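Local coordinates for protein yahD a copper inducible hydrolase (Lactococcus lactis subsp. lactis, PDB 3OG9) that is probably a hydrolase of the alpha/beta hydrolase fold, is inducible by copper, and binds D-malate in a pocket, at residues His23-Asp28 with Tyr109-Asn114; Arg49-Glu54 with Asp80-Trp85; Met119-Lys124 with Val145-Lys150; Val152-Ala157 with Asp170-Leu175. All coordinates share one frame; numbering follows the deposited sequence. Where two conformers were deposited one is given.

Contact 1: residues His23-Asp28 with Tyr109-Asn114. With MLT (D-malate), chain C.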
loop_
_atom_site.group_PDB
_atom_site.type_symbol
_atom_site.label_atom_id
_atom_site.label_comp_id
_atom_site.label_asym_id
_atom_site.label_seq_id
_atom_site.Cartn_x
_atom_site.Cartn_y
_atom_site.Cartn_z
ATOM N N HIS A 23 3.084 4.463 -4.797
ATOM C CA HIS A 23 2.792 5.922 -4.783
ATOM C C HIS A 23 1.301 6.284 -4.786
ATOM O O HIS A 23 0.448 5.427 -5.044
ATOM C CB HIS A 23 3.504 6.604 -5.986
ATOM C CG HIS A 23 3.043 6.113 -7.333
ATOM N ND1 HIS A 23 1.825 6.468 -7.881
ATOM C CD2 HIS A 23 3.623 5.281 -8.229
ATOM C CE1 HIS A 23 1.683 5.882 -9.057
ATOM N NE2 HIS A 23 2.764 5.166 -9.296
ATOM N N SER A 24 0.989 7.551 -4.484
ATOM C CA SER A 24 -0.386 8.037 -4.547
ATOM C C SER A 24 -0.734 8.412 -5.978
ATOM O O SER A 24 0.109 8.383 -6.858
ATOM C CB SER A 24 -0.543 9.303 -3.674
ATOM O OG SER A 24 0.326 10.312 -4.188
ATOM N N THR A 25 -1.983 8.827 -6.196
ATOM C CA THR A 25 -2.389 9.320 -7.506
ATOM C C THR A 25 -1.537 10.507 -7.863
ATOM O O THR A 25 -1.383 11.444 -7.068
ATOM C CB THR A 25 -3.876 9.730 -7.503
ATOM O OG1 THR A 25 -4.683 8.584 -7.216
ATOM C CG2 THR A 25 -4.304 10.284 -8.868
ATOM N N GLY A 26 -0.977 10.464 -9.061
ATOM C CA GLY A 26 -0.135 11.540 -9.548
ATOM C C GLY A 26 1.306 11.410 -9.090
ATOM O O GLY A 26 2.131 12.218 -9.484
ATOM N N GLY A 27 1.608 10.431 -8.226
ATOM C CA GLY A 27 2.972 10.186 -7.804
ATOM C C GLY A 27 3.732 9.373 -8.823
ATOM O O GLY A 27 3.220 9.079 -9.921
ATOM N N ASP A 28 4.969 9.033 -8.493
ATOM C CA ASP A 28 5.749 8.141 -9.327
ATOM C C ASP A 28 6.662 7.263 -8.467
ATOM O O ASP A 28 6.605 7.309 -7.245
ATOM C CB ASP A 28 6.539 8.931 -10.396
ATOM C CG ASP A 28 7.625 9.824 -9.800
ATOM O OD1 ASP A 28 8.110 9.585 -8.655
ATOM O OD2 ASP A 28 8.026 10.779 -10.505
ATOM N N TYR A 109 0.961 4.951 -0.099
ATOM C CA TYR A 109 0.250 6.161 0.266
ATOM C C TYR A 109 -0.954 6.280 -0.677
ATOM O O TYR A 109 -0.781 6.223 -1.891
ATOM C CB TYR A 109 1.193 7.349 0.117
ATOM C CG TYR A 109 0.550 8.723 0.242
ATOM C CD1 TYR A 109 -0.536 8.943 1.092
ATOM C CD2 TYR A 109 1.047 9.799 -0.499
ATOM C CE1 TYR A 109 -1.117 10.214 1.210
ATOM C CE2 TYR A 109 0.481 11.069 -0.390
ATOM C CZ TYR A 109 -0.605 11.261 0.448
ATOM O OH TYR A 109 -1.159 12.519 0.543
ATOM N N SER A 110 -2.153 6.411 -0.107
ATOM C CA SER A 110 -3.391 6.637 -0.896
ATOM C C SER A 110 -3.608 5.555 -1.973
ATOM O O SER A 110 -3.669 4.372 -1.649
ATOM C CB SER A 110 -3.343 8.052 -1.481
ATOM O OG SER A 110 -4.645 8.505 -1.842
ATOM N N ASN A 111 -3.665 5.924 -3.258
ATOM C CA ASN A 111 -3.799 4.892 -4.323
ATOM C C ASN A 111 -2.899 3.645 -4.139
ATOM O O ASN A 111 -3.391 2.500 -4.148
ATOM C CB ASN A 111 -3.587 5.537 -5.705
ATOM C CG ASN A 111 -4.005 4.640 -6.862
ATOM O OD1 ASN A 111 -3.291 4.532 -7.852
ATOM N ND2 ASN A 111 -5.200 4.051 -6.775
ATOM N N GLY A 112 -1.588 3.847 -3.958
ATOM C CA GLY A 112 -0.673 2.689 -3.733
ATOM C C GLY A 112 -1.013 1.859 -2.479
ATOM O O GLY A 112 -0.928 0.632 -2.486
ATOM N N ALA A 113 -1.390 2.532 -1.396
ATOM C CA ALA A 113 -1.754 1.865 -0.142
ATOM C C ALA A 113 -2.996 0.974 -0.361
ATOM O O ALA A 113 -3.073 -0.156 0.134
ATOM C CB ALA A 113 -2.027 2.920 0.934
ATOM N N ASN A 114 -3.949 1.490 -1.131
ATOM C CA ASN A 114 -5.201 0.794 -1.441
ATOM C C ASN A 114 -4.975 -0.482 -2.207
ATOM O O ASN A 114 -5.619 -1.515 -1.930
ATOM C CB ASN A 114 -6.125 1.755 -2.238
ATOM C CG ASN A 114 -6.573 2.916 -1.395
ATOM O OD1 ASN A 114 -6.474 2.834 -0.176
ATOM N ND2 ASN A 114 -7.085 3.997 -2.018
HETATM C C1 MLT C . -7.919 5.416 -5.177
HETATM O O1 MLT C . -8.107 5.555 -6.416
HETATM O O2 MLT C . -7.166 4.508 -4.746
HETATM C C2 MLT C . -8.620 6.327 -4.194
HETATM O O3 MLT C . -9.496 7.230 -4.845
HETATM C C3 MLT C . -7.624 7.080 -3.312
HETATM C C4 MLT C . -6.785 8.081 -4.071
HETATM O O4 MLT C . -6.496 9.146 -3.483
HETATM O O5 MLT C . -6.348 7.902 -5.238
#
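Tyr109 ends strand 105-109 and lays its ring obliquely beside Ser24, with CD2 3.6 Å from Ser24 CB, while its carbonyl O meets Ser24 CA in a C-H...O contact. The phenol OH reaches past both segments to Leu193 N and the backbone O of His191. An alanine here would probably take the ring away from beside Ser24 and leave His191 O and Leu193 N without their hydroxyl partner. Next comes Ser110, whose phi of 55° and psi of -120° mark the sharp turn from strand into helix, consistent with the nucleophile elbow of alpha/beta hydrolases. Its OG is anti to the backbone N, 2.6 Å from D-malate O4 and hydrogen-bonded to His191 NE2. Asn111 places CB 3.6 Å from Thr25 OG1, and its ND2 donates to D-malate O2, while OD1 takes the backbone N-H of Tyr60. Thr25 OG1 itself donates to D-malate O5 at 2.7 Å. Gly112 N gives His23 O a weak, bent bond of 2.8 Å; a beta carbon at this glycine would collide with that oxygen. Three residues after Asn111, Asn114 ND2 is the second amide gripping D-malate O2, at 2.8 Å. This part of the pocket lies where strand 105-109 turns into helix 111-121, flanked by the loop that follows the neighbouring parallel strand 19-22.

Contact 2: residues Arg49-Glu54 with Asp80-Trp85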
loop_
_atom_site.group_PDB
_atom_site.type_symbol
_atom_site.label_atom_id
_atom_site.label_comp_id
_atom_site.label_asym_id
_atom_site.label_seq_id
_atom_site.Cartn_x
_atom_site.Cartn_y
_atom_site.Cartn_z
ATOM N N ARG A 49 6.175 1.968 -10.416
ATOM C CA ARG A 49 5.167 2.925 -10.882
ATOM C C ARG A 49 3.912 2.204 -11.377
ATOM O O ARG A 49 4.004 1.172 -12.016
ATOM C CB ARG A 49 5.717 3.805 -12.023
ATOM C CG ARG A 49 4.845 5.060 -12.335
ATOM C CD ARG A 49 5.172 5.626 -13.702
ATOM N NE ARG A 49 6.532 6.153 -13.741
ATOM C CZ ARG A 49 7.077 6.781 -14.779
ATOM N NH1 ARG A 49 6.379 6.982 -15.894
ATOM N NH2 ARG A 49 8.326 7.222 -14.698
ATOM N N GLY A 50 2.748 2.770 -11.098
ATOM C CA GLY A 50 1.494 2.270 -11.645
ATOM C C GLY A 50 1.507 2.419 -13.165
ATOM O O GLY A 50 2.174 3.301 -13.717
ATOM N N ARG A 51 0.761 1.556 -13.843
ATOM C CA ARG A 51 0.757 1.513 -15.311
ATOM C C ARG A 51 -0.296 2.431 -15.946
ATOM O O ARG A 51 -0.259 2.650 -17.153
ATOM C CB ARG A 51 0.487 0.093 -15.774
ATOM C CG ARG A 51 1.641 -0.843 -15.556
ATOM C CD ARG A 51 1.547 -2.021 -16.532
ATOM N NE ARG A 51 0.288 -2.755 -16.421
ATOM C CZ ARG A 51 0.010 -3.821 -17.159
ATOM N NH1 ARG A 51 0.918 -4.262 -18.019
ATOM N NH2 ARG A 51 -1.149 -4.439 -17.048
ATOM N N ILE A 52 -1.226 2.946 -15.141
ATOM C CA ILE A 52 -2.301 3.847 -15.598
ATOM C C ILE A 52 -1.855 5.318 -15.631
ATOM O O ILE A 52 -1.328 5.835 -14.645
ATOM C CB ILE A 52 -3.578 3.658 -14.727
ATOM C CG1 ILE A 52 -4.016 2.170 -14.687
ATOM C CG2 ILE A 52 -4.732 4.563 -15.177
ATOM C CD1 ILE A 52 -4.184 1.496 -16.048
ATOM N N ASN A 53 -2.144 6.001 -16.743
ATOM C CA ASN A 53 -1.660 7.364 -16.961
ATOM C C ASN A 53 -2.683 8.333 -17.603
ATOM O O ASN A 53 -2.296 9.336 -18.211
ATOM C CB ASN A 53 -0.379 7.284 -17.798
ATOM C CG ASN A 53 0.414 8.568 -17.804
ATOM O OD1 ASN A 53 0.515 9.281 -16.794
ATOM N ND2 ASN A 53 1.017 8.861 -18.954
ATOM N N GLU A 54 -3.978 8.052 -17.433
ATOM C CA GLU A 54 -5.042 8.835 -18.065
ATOM C C GLU A 54 -4.849 10.298 -17.721
ATOM O O GLU A 54 -4.785 10.673 -16.537
ATOM C CB GLU A 54 -6.430 8.298 -17.692
ATOM C CG GLU A 54 -6.488 6.783 -17.878
ATOM C CD GLU A 54 -7.873 6.206 -18.031
ATOM O OE1 GLU A 54 -8.039 5.404 -18.969
ATOM O OE2 GLU A 54 -8.778 6.522 -17.226
ATOM N N ASP A 80 -8.488 -5.604 -10.855
ATOM C CA ASP A 80 -8.121 -7.028 -10.885
ATOM C C ASP A 80 -6.967 -7.278 -11.869
ATOM O O ASP A 80 -5.993 -7.952 -11.518
ATOM C CB ASP A 80 -9.358 -7.886 -11.222
ATOM C CG ASP A 80 -9.055 -9.382 -11.184
ATOM O OD1 ASP A 80 -8.397 -9.857 -10.215
ATOM O OD2 ASP A 80 -9.453 -10.053 -12.156
ATOM N N GLU A 81 -7.042 -6.684 -13.064
ATOM C CA GLU A 81 -5.995 -6.879 -14.076
ATOM C C GLU A 81 -4.636 -6.324 -13.602
ATOM O O GLU A 81 -3.591 -6.975 -13.757
ATOM C CB GLU A 81 -6.391 -6.253 -15.415
ATOM C CG GLU A 81 -7.552 -6.979 -16.091
ATOM C CD GLU A 81 -8.365 -6.069 -17.028
ATOM O OE1 GLU A 81 -7.850 -5.010 -17.458
ATOM O OE2 GLU A 81 -9.530 -6.417 -17.334
ATOM N N GLU A 82 -4.657 -5.131 -13.007
ATOM C CA GLU A 82 -3.395 -4.451 -12.647
ATOM C C GLU A 82 -2.775 -5.096 -11.424
ATOM O O GLU A 82 -1.538 -5.164 -11.308
ATOM C CB GLU A 82 -3.600 -2.959 -12.407
ATOM C CG GLU A 82 -3.992 -2.191 -13.676
ATOM C CD GLU A 82 -2.935 -2.304 -14.767
ATOM O OE1 GLU A 82 -1.724 -2.099 -14.507
ATOM O OE2 GLU A 82 -3.321 -2.637 -15.902
ATOM N N THR A 83 -3.613 -5.596 -10.523
ATOM C CA THR A 83 -3.051 -6.323 -9.373
ATOM C C THR A 83 -2.454 -7.697 -9.757
ATOM O O THR A 83 -1.482 -8.134 -9.144
ATOM C CB THR A 83 -3.983 -6.423 -8.179
ATOM O OG1 THR A 83 -5.210 -7.056 -8.549
ATOM C CG2 THR A 83 -4.254 -5.003 -7.582
ATOM N N ASP A 84 -2.998 -8.344 -10.784
ATOM C CA ASP A 84 -2.352 -9.564 -11.339
ATOM C C ASP A 84 -1.007 -9.189 -11.920
ATOM O O ASP A 84 0.012 -9.874 -11.691
ATOM C CB ASP A 84 -3.200 -10.224 -12.413
ATOM C CG ASP A 84 -4.358 -11.029 -11.841
ATOM O OD1 ASP A 84 -4.472 -11.189 -10.612
ATOM O OD2 ASP A 84 -5.174 -11.475 -12.648
ATOM N N TRP A 85 -0.985 -8.081 -12.656
ATOM C CA TRP A 85 0.250 -7.597 -13.256
ATOM C C TRP A 85 1.281 -7.243 -12.185
ATOM O O TRP A 85 2.438 -7.675 -12.259
ATOM C CB TRP A 85 0.007 -6.374 -14.157
ATOM C CG TRP A 85 1.352 -5.794 -14.563
ATOM C CD1 TRP A 85 2.197 -6.275 -15.513
ATOM C CD2 TRP A 85 2.015 -4.689 -13.952
ATOM N NE1 TRP A 85 3.341 -5.496 -15.572
ATOM C CE2 TRP A 85 3.250 -4.521 -14.613
ATOM C CE3 TRP A 85 1.665 -3.792 -12.933
ATOM C CZ2 TRP A 85 4.135 -3.508 -14.282
ATOM C CZ3 TRP A 85 2.547 -2.785 -12.608
ATOM C CH2 TRP A 85 3.777 -2.660 -13.278
HETATM O O HOH W 1 -0.927 -0.453 -12.624
#
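Arg51 lies flat on Trp85, and this stack is the close-packed part of the contact. The guanidinium and indole planes are only 4° apart, with CZ 3.7 Å from the centroid of the five-membered ring, a cation-pi arrangement. The aliphatic chain continues the cover: Arg51 CD sits over the six-membered ring, 3.6 Å from its centroid, in a CH-pi contact. A bend at chi3 (-57°) turns NE out of an extended path and sets the guanidinium over the indole. Along its edge the same guanidinium grips Glu82 side-on, which fixes its rotation. Arg51 NE points almost straight at Glu82 OE1, 2.9 Å away and on the syn lone pair, whereas NH2 meets OE2 at 3.0 Å from a tilted position, since the two flat groups are turned 39° against each other. A cation stacked on an aromatic face and gripped at its edge by a carboxylate here pins the loop after strand 45-48 to helix 76-97, one of the helices packed around the sheet of this alpha/beta hydrolase fold. On the solvent side a water bridges Arg51 N and Glu82 OE1, donating to the carboxylate, so that oxygen is shared between the bridge and the salt bridge. The remaining packing is looser. Ile52 merely approaches with its CD1, 4.2 Å from Glu82 CD, and Arg49 O stands at the indole edge near CH2. The end of the Arg49 side chain turns away toward Glu29, while Arg51, for all its partners, remains exposed at the protein surface.

Contact 3: residues Met119-Lys124 with Val145-Lys150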
loop_
_atom_site.group_PDB
_atom_site.type_symbol
_atom_site.label_atom_id
_atom_site.label_comp_id
_atom_site.label_asym_id
_atom_site.label_seq_id
_atom_site.Cartn_x
_atom_site.Cartn_y
_atom_site.Cartn_z
ATOM N N MET A 119 -4.396 -6.370 -2.605
ATOM C CA MET A 119 -3.585 -7.555 -2.922
ATOM C C MET A 119 -3.419 -8.497 -1.723
ATOM O O MET A 119 -3.485 -9.721 -1.874
ATOM C CB MET A 119 -2.212 -7.133 -3.422
ATOM C CG MET A 119 -2.283 -6.614 -4.869
ATOM S SD MET A 119 -0.686 -6.172 -5.578
ATOM C CE MET A 119 -0.012 -5.100 -4.331
ATOM N N PHE A 120 -3.215 -7.904 -0.556
ATOM C CA PHE A 120 -2.981 -8.632 0.702
ATOM C C PHE A 120 -4.258 -9.396 1.046
ATOM O O PHE A 120 -4.228 -10.623 1.318
ATOM C CB PHE A 120 -2.706 -7.593 1.783
ATOM C CG PHE A 120 -2.100 -8.140 3.046
ATOM C CD1 PHE A 120 -1.019 -9.015 2.995
ATOM C CD2 PHE A 120 -2.573 -7.723 4.279
ATOM C CE1 PHE A 120 -0.412 -9.499 4.175
ATOM C CE2 PHE A 120 -1.977 -8.188 5.464
ATOM C CZ PHE A 120 -0.883 -9.080 5.398
ATOM N N LEU A 121 -5.374 -8.672 1.019
ATOM C CA LEU A 121 -6.682 -9.231 1.383
ATOM C C LEU A 121 -7.200 -10.263 0.367
ATOM O O LEU A 121 -7.955 -11.174 0.731
ATOM C CB LEU A 121 -7.700 -8.100 1.578
ATOM C CG LEU A 121 -7.561 -7.353 2.901
ATOM C CD1 LEU A 121 -8.314 -6.047 2.882
ATOM C CD2 LEU A 121 -8.052 -8.218 4.054
ATOM N N ARG A 122 -6.805 -10.108 -0.895
ATOM C CA ARG A 122 -7.157 -11.054 -1.937
ATOM C C ARG A 122 -6.208 -12.238 -1.952
ATOM O O ARG A 122 -6.423 -13.166 -2.741
ATOM C CB ARG A 122 -7.104 -10.369 -3.315
ATOM C CG ARG A 122 -8.299 -9.454 -3.640
ATOM C CD ARG A 122 -9.490 -10.289 -4.042
ATOM N NE ARG A 122 -10.647 -9.540 -4.515
ATOM C CZ ARG A 122 -11.753 -10.126 -4.956
ATOM N NH1 ARG A 122 -11.831 -11.449 -4.971
ATOM N NH2 ARG A 122 -12.781 -9.410 -5.380
ATOM N N GLY A 123 -5.130 -12.183 -1.154
ATOM C CA GLY A 123 -4.102 -13.247 -1.130
ATOM C C GLY A 123 -3.240 -13.351 -2.389
ATOM O O GLY A 123 -2.728 -14.425 -2.713
ATOM N N LYS A 124 -3.066 -12.238 -3.096
ATOM C CA LYS A 124 -2.242 -12.233 -4.303
ATOM C C LYS A 124 -0.748 -12.071 -3.984
ATOM O O LYS A 124 0.104 -12.547 -4.752
ATOM C CB LYS A 124 -2.701 -11.164 -5.293
ATOM C CG LYS A 124 -4.118 -11.309 -5.856
ATOM C CD LYS A 124 -4.289 -10.303 -7.028
ATOM C CE LYS A 124 -5.658 -10.417 -7.666
ATOM N NZ LYS A 124 -5.798 -9.720 -9.009
ATOM N N VAL A 145 -8.560 -15.401 2.855
ATOM C CA VAL A 145 -7.216 -15.327 3.411
ATOM C C VAL A 145 -7.271 -15.417 4.911
ATOM O O VAL A 145 -8.177 -14.913 5.554
ATOM C CB VAL A 145 -6.415 -14.045 3.028
ATOM C CG1 VAL A 145 -5.886 -14.147 1.623
ATOM C CG2 VAL A 145 -7.235 -12.777 3.252
ATOM N N GLN A 146 -6.282 -16.086 5.454
ATOM C CA GLN A 146 -6.068 -16.083 6.876
ATOM C C GLN A 146 -4.764 -15.334 7.057
ATOM O O GLN A 146 -3.740 -15.670 6.444
ATOM C CB GLN A 146 -6.006 -17.523 7.389
ATOM C CG GLN A 146 -7.316 -18.010 8.055
ATOM C CD GLN A 146 -8.579 -17.349 7.503
ATOM O OE1 GLN A 146 -9.172 -16.459 8.141
ATOM N NE2 GLN A 146 -8.993 -17.776 6.306
ATOM N N LEU A 147 -4.828 -14.286 7.857
ATOM C CA LEU A 147 -3.685 -13.401 8.075
ATOM C C LEU A 147 -3.441 -13.238 9.580
ATOM O O LEU A 147 -3.067 -12.161 10.045
ATOM C CB LEU A 147 -3.974 -12.046 7.427
ATOM C CG LEU A 147 -4.177 -12.050 5.911
ATOM C CD1 LEU A 147 -4.683 -10.685 5.483
ATOM C CD2 LEU A 147 -2.902 -12.402 5.203
ATOM N N ASP A 148 -3.610 -14.329 10.320
ATOM C CA ASP A 148 -3.727 -14.251 11.789
ATOM C C ASP A 148 -2.457 -13.752 12.476
ATOM O O ASP A 148 -2.535 -13.198 13.566
ATOM C CB ASP A 148 -4.120 -15.620 12.361
ATOM C CG ASP A 148 -5.195 -15.541 13.449
ATOM O OD1 ASP A 148 -5.609 -16.640 13.875
ATOM O OD2 ASP A 148 -5.643 -14.436 13.897
ATOM N N ASP A 149 -1.298 -13.920 11.838
ATOM C CA ASP A 149 -0.015 -13.557 12.468
ATOM C C ASP A 149 0.512 -12.170 12.025
ATOM O O ASP A 149 1.565 -11.739 12.481
ATOM C CB ASP A 149 1.037 -14.627 12.135
ATOM C CG ASP A 149 1.237 -14.831 10.613
ATOM O OD1 ASP A 149 0.291 -14.621 9.790
ATOM O OD2 ASP A 149 2.354 -15.257 10.238
ATOM N N LYS A 150 -0.209 -11.506 11.117
ATOM C CA LYS A 150 0.310 -10.339 10.410
ATOM C C LYS A 150 0.093 -9.032 11.171
ATOM O O LYS A 150 -0.880 -8.895 11.932
ATOM C CB LYS A 150 -0.340 -10.237 9.012
ATOM C CG LYS A 150 -0.177 -11.501 8.160
ATOM C CD LYS A 150 1.248 -11.748 7.783
ATOM C CE LYS A 150 1.299 -12.776 6.645
ATOM N NZ LYS A 150 2.695 -12.869 6.238
#
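Phe120 offers one ring face to Leu147, whose CD1 methyl sits 4.0 Å from the ring centroid, displaced toward the rim above CD2 and CE2, in a CH-pi contact. The other methyl, Leu147 CD2, lies 3.9 Å from Phe120 CZ. Lys150 adds its aliphatic part: CB is at the ring edge, and CG approaches obliquely to 3.7 Å from Phe120 CZ. The lysine chain then bends at chi2 (-67°), and its NZ donates to Phe127 O, so the apolar stem and the charged end serve different neighbours. An alanine in place of Phe120 would probably open a gap beneath Leu147 and leave the stem of Lys150 without its apolar partner. Beyond the ring, Leu121 CD2 touches Leu147 CD1 more loosely, at 4.4 Å. Gly123, with positive phi, forms a Schellman motif as the chain leaves the helix, and Lys124 N bonds back to Met119 O. Val145 lays its methyls against the Leu121-Gly123 backbone, although its two conformers make the exact approach doubtful. The contact joins the C-terminal end of helix 111-121 to the connection leading from strand 129-133 into strand 151-156, with Leu147 also covered by Ser178 and Cys180 just after helix 165-177.

Contact 4: residues Val152-Ala157 with Asp170-Leu175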
loop_
_atom_site.group_PDB
_atom_site.type_symbol
_atom_site.label_atom_id
_atom_site.label_comp_id
_atom_site.label_asym_id
_atom_site.label_seq_id
_atom_site.Cartn_x
_atom_site.Cartn_y
_atom_site.Cartn_z
ATOM N N VAL A 152 -0.088 -4.787 10.734
ATOM C CA VAL A 152 -0.413 -3.821 9.690
ATOM C C VAL A 152 -0.598 -2.464 10.372
ATOM O O VAL A 152 -1.263 -2.387 11.420
ATOM C CB VAL A 152 -1.736 -4.224 8.937
ATOM C CG1 VAL A 152 -2.241 -3.054 8.052
ATOM C CG2 VAL A 152 -1.485 -5.469 8.051
ATOM N N PHE A 153 -0.002 -1.422 9.800
ATOM C CA PHE A 153 -0.138 -0.026 10.299
ATOM C C PHE A 153 -1.022 0.754 9.319
ATOM O O PHE A 153 -0.792 0.663 8.099
ATOM C CB PHE A 153 1.264 0.634 10.314
ATOM C CG PHE A 153 1.261 2.106 10.756
ATOM C CD1 PHE A 153 1.532 2.446 12.073
ATOM C CD2 PHE A 153 1.033 3.118 9.837
ATOM C CE1 PHE A 153 1.549 3.804 12.471
ATOM C CE2 PHE A 153 1.040 4.490 10.212
ATOM C CZ PHE A 153 1.277 4.817 11.540
ATOM N N LEU A 154 -2.037 1.472 9.837
ATOM C CA LEU A 154 -2.941 2.265 9.019
ATOM C C LEU A 154 -3.049 3.645 9.587
ATOM O O LEU A 154 -3.214 3.808 10.812
ATOM C CB LEU A 154 -4.372 1.684 9.007
ATOM C CG LEU A 154 -4.551 0.236 8.580
ATOM C CD1 LEU A 154 -6.001 -0.231 8.831
ATOM C CD2 LEU A 154 -4.192 0.031 7.109
ATOM N N SER A 155 -3.020 4.646 8.719
ATOM C CA SER A 155 -3.378 6.006 9.193
ATOM C C SER A 155 -4.743 6.401 8.644
ATOM O O SER A 155 -5.148 5.916 7.590
ATOM C CB SER A 155 -2.350 7.029 8.768
ATOM O OG SER A 155 -2.379 7.229 7.368
ATOM N N TYR A 156 -5.409 7.328 9.350
ATOM C CA TYR A 156 -6.688 7.842 8.942
ATOM C C TYR A 156 -6.766 9.286 9.462
ATOM O O TYR A 156 -6.227 9.577 10.534
ATOM C CB TYR A 156 -7.760 6.945 9.581
ATOM C CG TYR A 156 -9.147 7.482 9.511
ATOM C CD1 TYR A 156 -9.864 7.465 8.299
ATOM C CD2 TYR A 156 -9.754 8.032 10.651
ATOM C CE1 TYR A 156 -11.159 7.993 8.230
ATOM C CE2 TYR A 156 -11.050 8.541 10.591
ATOM C CZ TYR A 156 -11.745 8.516 9.387
ATOM O OH TYR A 156 -13.030 9.047 9.324
ATOM N N ALA A 157 -7.399 10.189 8.714
ATOM C CA ALA A 157 -7.764 11.487 9.310
ATOM C C ALA A 157 -9.286 11.661 9.275
ATOM O O ALA A 157 -9.902 11.335 8.273
ATOM C CB ALA A 157 -7.069 12.641 8.577
ATOM N N ASP A 170 -14.817 -0.449 7.448
ATOM C CA ASP A 170 -14.877 -1.688 6.671
ATOM C C ASP A 170 -13.495 -2.232 6.355
ATOM O O ASP A 170 -13.282 -3.445 6.392
ATOM C CB ASP A 170 -15.704 -1.525 5.374
ATOM C CG ASP A 170 -17.236 -1.598 5.614
ATOM O OD1 ASP A 170 -17.724 -2.338 6.532
ATOM O OD2 ASP A 170 -17.977 -0.925 4.855
ATOM N N LEU A 171 -12.557 -1.353 6.011
ATOM C CA LEU A 171 -11.177 -1.793 5.813
ATOM C C LEU A 171 -10.580 -2.433 7.087
ATOM O O LEU A 171 -9.976 -3.489 7.022
ATOM C CB LEU A 171 -10.293 -0.615 5.361
ATOM C CG LEU A 171 -8.794 -0.939 5.308
ATOM C CD1 LEU A 171 -8.515 -1.949 4.169
ATOM C CD2 LEU A 171 -8.008 0.366 5.102
ATOM N N LYS A 172 -10.740 -1.770 8.223
ATOM C CA LYS A 172 -10.201 -2.291 9.489
ATOM C C LYS A 172 -10.869 -3.650 9.808
ATOM O O LYS A 172 -10.212 -4.642 10.182
ATOM C CB LYS A 172 -10.517 -1.288 10.602
ATOM C CG LYS A 172 -9.630 -0.069 10.649
ATOM C CD LYS A 172 -9.904 0.679 11.980
ATOM C CE LYS A 172 -11.332 1.202 12.087
ATOM N NZ LYS A 172 -11.503 1.873 13.409
ATOM N N GLY A 173 -12.180 -3.673 9.622
ATOM C CA GLY A 173 -12.987 -4.888 9.846
ATOM C C GLY A 173 -12.541 -6.042 8.967
ATOM O O GLY A 173 -12.397 -7.167 9.445
ATOM N N ASP A 174 -12.330 -5.797 7.667
ATOM C CA ASP A 174 -11.831 -6.867 6.786
ATOM C C ASP A 174 -10.488 -7.392 7.257
ATOM O O ASP A 174 -10.280 -8.596 7.303
ATOM C CB ASP A 174 -11.716 -6.410 5.321
ATOM C CG ASP A 174 -13.099 -6.256 4.636
ATOM O OD1 ASP A 174 -13.141 -5.739 3.501
ATOM O OD2 ASP A 174 -14.124 -6.675 5.209
ATOM N N LEU A 175 -9.570 -6.496 7.609
ATOM C CA LEU A 175 -8.263 -6.939 8.150
ATOM C C LEU A 175 -8.370 -7.709 9.482
ATOM O O LEU A 175 -7.718 -8.741 9.670
ATOM C CB LEU A 175 -7.327 -5.739 8.324
ATOM C CG LEU A 175 -6.883 -5.118 6.979
ATOM C CD1 LEU A 175 -6.350 -3.695 7.202
ATOM C CD2 LEU A 175 -5.884 -5.991 6.262
#
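Leu154 and Leu175 reach toward each other tip to tip, their CD1 methyls 3.8 Å apart. On the strand, Leu154 has CG anti to the carbonyl carbon, and its chi2 of 171° puts CD1 at the end of an extended chain, where it meets the helix. That single methyl becomes the point on which three helix residues converge. Lys172 crosses it obliquely, bringing the aliphatic CG to 4.1 Å from Leu154 CD1. Leu171, one helical turn before Leu175, approaches with CD2, 4.3 Å from the same Leu154 methyl, so residues four apart on the helix both meet one leucine of the strand. Two positions earlier on the same strand face, Val152 turns CG1 to Leu175 CD1 at 4.2 Å, which gives Leu175 a partner from each of two strand residues. All of this is apolar packing by methyl and methylene groups, consistent with the 11.1 Å separation of the short strand and helix axes. The two short segments run at 170°, close to antiparallel, as a beta-alpha-beta crossover requires: strand 151-156 leads through helix 165-177 into strand 181-186, which lies parallel beside it in the sheet. Helix 111-121 closes the same layer from the flank, with Leu117 touching both Leu154 and Leu171, Phe120 against Val152, and Leu121 against Leu175.

How the contacts relate
Contact 2 falls between the two segments of contact 1 along the chain, their centres 12 Å apart, and His23 NE2 beside Gly50 N joins them. Contacts 3 and 4 follow in series; their centres are 13 Å apart and they touch. Helix 111-121 is shared by contacts 1 and 3: its first turn contributes to the malate pocket in contact 1, and its far end packs in contact 3. Contacts 2 and 3, about 20 Å apart between centres, meet through the salt bridge of Asp84 with Lys124. Helix 111-121 thus spans from the ligand site to packing on the opposite side of the chain's centre.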